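Local structure of bacteriocin (2FU2) at residues 5-10 with 70-75. The protein probably acts as a bacteriocin immunity protein, a small helical protein expected to protect the producing Streptococcus pyogenes cell from its own bacteriocin-like peptide. Residues are numbered along the deposited sequence; the frame is centred on the assembly and turned at random.
Sequences KEILDA and FDLSRL
Leu72 holds CG anti to its backbone N (chi1 180°), whereas Leu75 holds CG anti to its carbonyl carbon and beside N (chi1 -65°); together with the second torsions, these two different rotations bring the CD1 of both leucines against the methyl of Ala10. The contact pairs the first and the last modelled helices, 4-15 and 67-78, of an antiparallel helical bundle, the fold of the EntA_Immun family, and it is a worked example of an alanine methyl packing against two leucines of the facing helix. The short segments run nearly antiparallel, at 152°, with their axes 9.6 Å apart. Ala10 points its methyl at helix 67-78, and the backbones come nearest there, the CA atoms of Ala10 and Leu72 lying 5.3 Å apart. Its CB meets Leu75 CD1 at 3.8 Å and Leu72 CD1 at 3.9 Å, so it is gripped by methyls from residues three apart on the facing helix. Leu72 is the inner of the two leucines. Its CD1 also approaches Ile7 CG2, at a looser 4.3 Å, and its side chain goes on to touch Leu11, Val14 and Ile54 of helix 44-60, while Ile7 touches Leu37 of helix 24-40 and Met42 in the following loop. Nearer the surface, Glu6 meets the facing helix through its backbone, while its OE1 is taken up by a hydrogen bond from Ser3 N, just ahead of helix 4-15. The carbonyl of Glu6 receives the amide of Ala10 in the ordinary helical bond, and the same oxygen, Glu6 O, has Leu75 CD1 lying against it at 4.0 Å.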
loop_
_atom_site.group_PDB
_atom_site.type_symbol
_atom_site.label_atom_id
_atom_site.label_comp_id
_atom_site.label_asym_id
_atom_site.label_seq_id
_atom_site.Cartn_x
_atom_site.Cartn_y
_atom_site.Cartn_z
ATOM N N LYS A 5 -2.787 10.625 -6.991
ATOM C CA LYS A 5 -3.459 9.597 -7.799
ATOM C C LYS A 5 -2.642 8.318 -8.139
ATOM O O LYS A 5 -3.190 7.228 -8.157
ATOM C CB LYS A 5 -4.007 10.250 -9.056
ATOM C CG LYS A 5 -5.124 11.230 -8.755
ATOM C CD LYS A 5 -4.987 12.439 -9.668
ATOM C CE LYS A 5 -6.256 13.300 -9.706
ATOM N NZ LYS A 5 -6.028 14.530 -10.599
ATOM N N GLU A 6 -1.343 8.470 -8.393
ATOM C CA GLU A 6 -0.491 7.346 -8.747
ATOM C C GLU A 6 -0.392 6.453 -7.515
ATOM O O GLU A 6 -0.430 5.223 -7.633
ATOM C CB GLU A 6 0.909 7.807 -9.210
ATOM C CG GLU A 6 0.864 8.589 -10.476
ATOM C CD GLU A 6 2.185 9.309 -10.880
ATOM O OE1 GLU A 6 2.789 10.034 -10.047
ATOM O OE2 GLU A 6 2.581 9.179 -12.068
ATOM N N ILE A 7 -0.269 7.063 -6.337
ATOM C CA ILE A 7 -0.198 6.271 -5.100
ATOM C C ILE A 7 -1.556 5.573 -4.816
ATOM O O ILE A 7 -1.594 4.374 -4.435
ATOM C CB ILE A 7 0.295 7.131 -3.915
ATOM C CG1 ILE A 7 1.663 7.764 -4.288
ATOM C CG2 ILE A 7 0.268 6.312 -2.520
ATOM C CD1 ILE A 7 2.290 8.523 -3.214
ATOM N N LEU A 8 -2.646 6.296 -5.048
ATOM C CA LEU A 8 -3.975 5.736 -4.844
ATOM C C LEU A 8 -4.178 4.556 -5.792
ATOM O O LEU A 8 -4.605 3.467 -5.350
ATOM C CB LEU A 8 -5.051 6.786 -5.037
ATOM C CG LEU A 8 -6.522 6.367 -4.796
ATOM C CD1 LEU A 8 -6.860 5.772 -3.403
ATOM C CD2 LEU A 8 -7.455 7.593 -5.040
ATOM N N ASP A 9 -3.806 4.731 -7.073
ATOM C CA ASP A 9 -3.900 3.626 -7.996
ATOM C C ASP A 9 -3.024 2.398 -7.625
ATOM O O ASP A 9 -3.529 1.233 -7.636
ATOM C CB ASP A 9 -3.613 4.083 -9.423
ATOM C CG ASP A 9 -4.730 4.950 -9.998
ATOM O OD1 ASP A 9 -5.807 5.026 -9.376
ATOM O OD2 ASP A 9 -4.508 5.563 -11.067
ATOM N N ALA A 10 -1.736 2.658 -7.289
ATOM C CA ALA A 10 -0.856 1.654 -6.722
ATOM C C ALA A 10 -1.432 0.913 -5.515
ATOM O O ALA A 10 -1.327 -0.325 -5.459
ATOM C CB ALA A 10 0.538 2.245 -6.390
ATOM N N PHE A 70 5.937 -4.262 -4.420
ATOM C CA PHE A 70 7.198 -3.563 -4.589
ATOM C C PHE A 70 7.056 -2.234 -5.300
ATOM O O PHE A 70 7.778 -1.275 -4.963
ATOM C CB PHE A 70 8.202 -4.445 -5.297
ATOM C CG PHE A 70 8.755 -5.565 -4.420
ATOM C CD1 PHE A 70 9.590 -5.278 -3.323
ATOM C CD2 PHE A 70 8.431 -6.909 -4.689
ATOM C CE1 PHE A 70 10.113 -6.347 -2.505
ATOM C CE2 PHE A 70 8.953 -7.961 -3.917
ATOM C CZ PHE A 70 9.783 -7.694 -2.825
ATOM N N ASP A 71 6.167 -2.181 -6.303
ATOM C CA ASP A 71 5.849 -0.951 -6.969
ATOM C C ASP A 71 5.325 0.159 -6.020
ATOM O O ASP A 71 5.914 1.237 -5.929
ATOM C CB ASP A 71 4.809 -1.211 -8.058
ATOM C CG ASP A 71 5.385 -1.892 -9.288
ATOM O OD1 ASP A 71 6.619 -2.097 -9.415
ATOM O OD2 ASP A 71 4.551 -2.247 -10.142
ATOM N N LEU A 72 4.205 -0.107 -5.341
ATOM C CA LEU A 72 3.742 0.691 -4.222
ATOM C C LEU A 72 4.835 1.027 -3.220
ATOM O O LEU A 72 5.034 2.191 -2.846
ATOM C CB LEU A 72 2.601 -0.033 -3.467
ATOM C CG LEU A 72 2.026 0.693 -2.264
ATOM C CD1 LEU A 72 1.609 2.178 -2.595
ATOM C CD2 LEU A 72 0.812 -0.086 -1.758
ATOM N N SER A 73 5.521 0.038 -2.741
ATOM C CA SER A 73 6.615 0.338 -1.773
ATOM C C SER A 73 7.554 1.434 -2.294
ATOM O O SER A 73 7.885 2.348 -1.572
ATOM C CB SER A 73 7.457 -0.897 -1.517
ATOM O OG SER A 73 8.477 -0.605 -0.590
ATOM N N ARG A 74 7.949 1.320 -3.581
ATOM C CA ARG A 74 8.846 2.217 -4.209
ATOM C C ARG A 74 8.309 3.660 -4.214
ATOM O O ARG A 74 9.019 4.628 -3.880
ATOM C CB ARG A 74 9.096 1.729 -5.637
ATOM C CG ARG A 74 9.922 2.692 -6.408
ATOM C CD ARG A 74 9.601 2.735 -7.849
ATOM N NE ARG A 74 10.522 3.678 -8.460
ATOM C CZ ARG A 74 10.788 3.704 -9.756
ATOM N NH1 ARG A 74 10.191 2.828 -10.558
ATOM N NH2 ARG A 74 11.650 4.584 -10.237
ATOM N N LEU A 75 7.051 3.783 -4.612
ATOM C CA LEU A 75 6.395 5.047 -4.672
ATOM C C LEU A 75 6.316 5.792 -3.335
ATOM O O LEU A 75 6.540 7.004 -3.311
ATOM C CB LEU A 75 4.982 4.892 -5.281
ATOM C CG LEU A 75 4.909 4.447 -6.745
ATOM C CD1 LEU A 75 3.485 4.557 -7.274
ATOM C CD2 LEU A 75 5.816 5.306 -7.615
#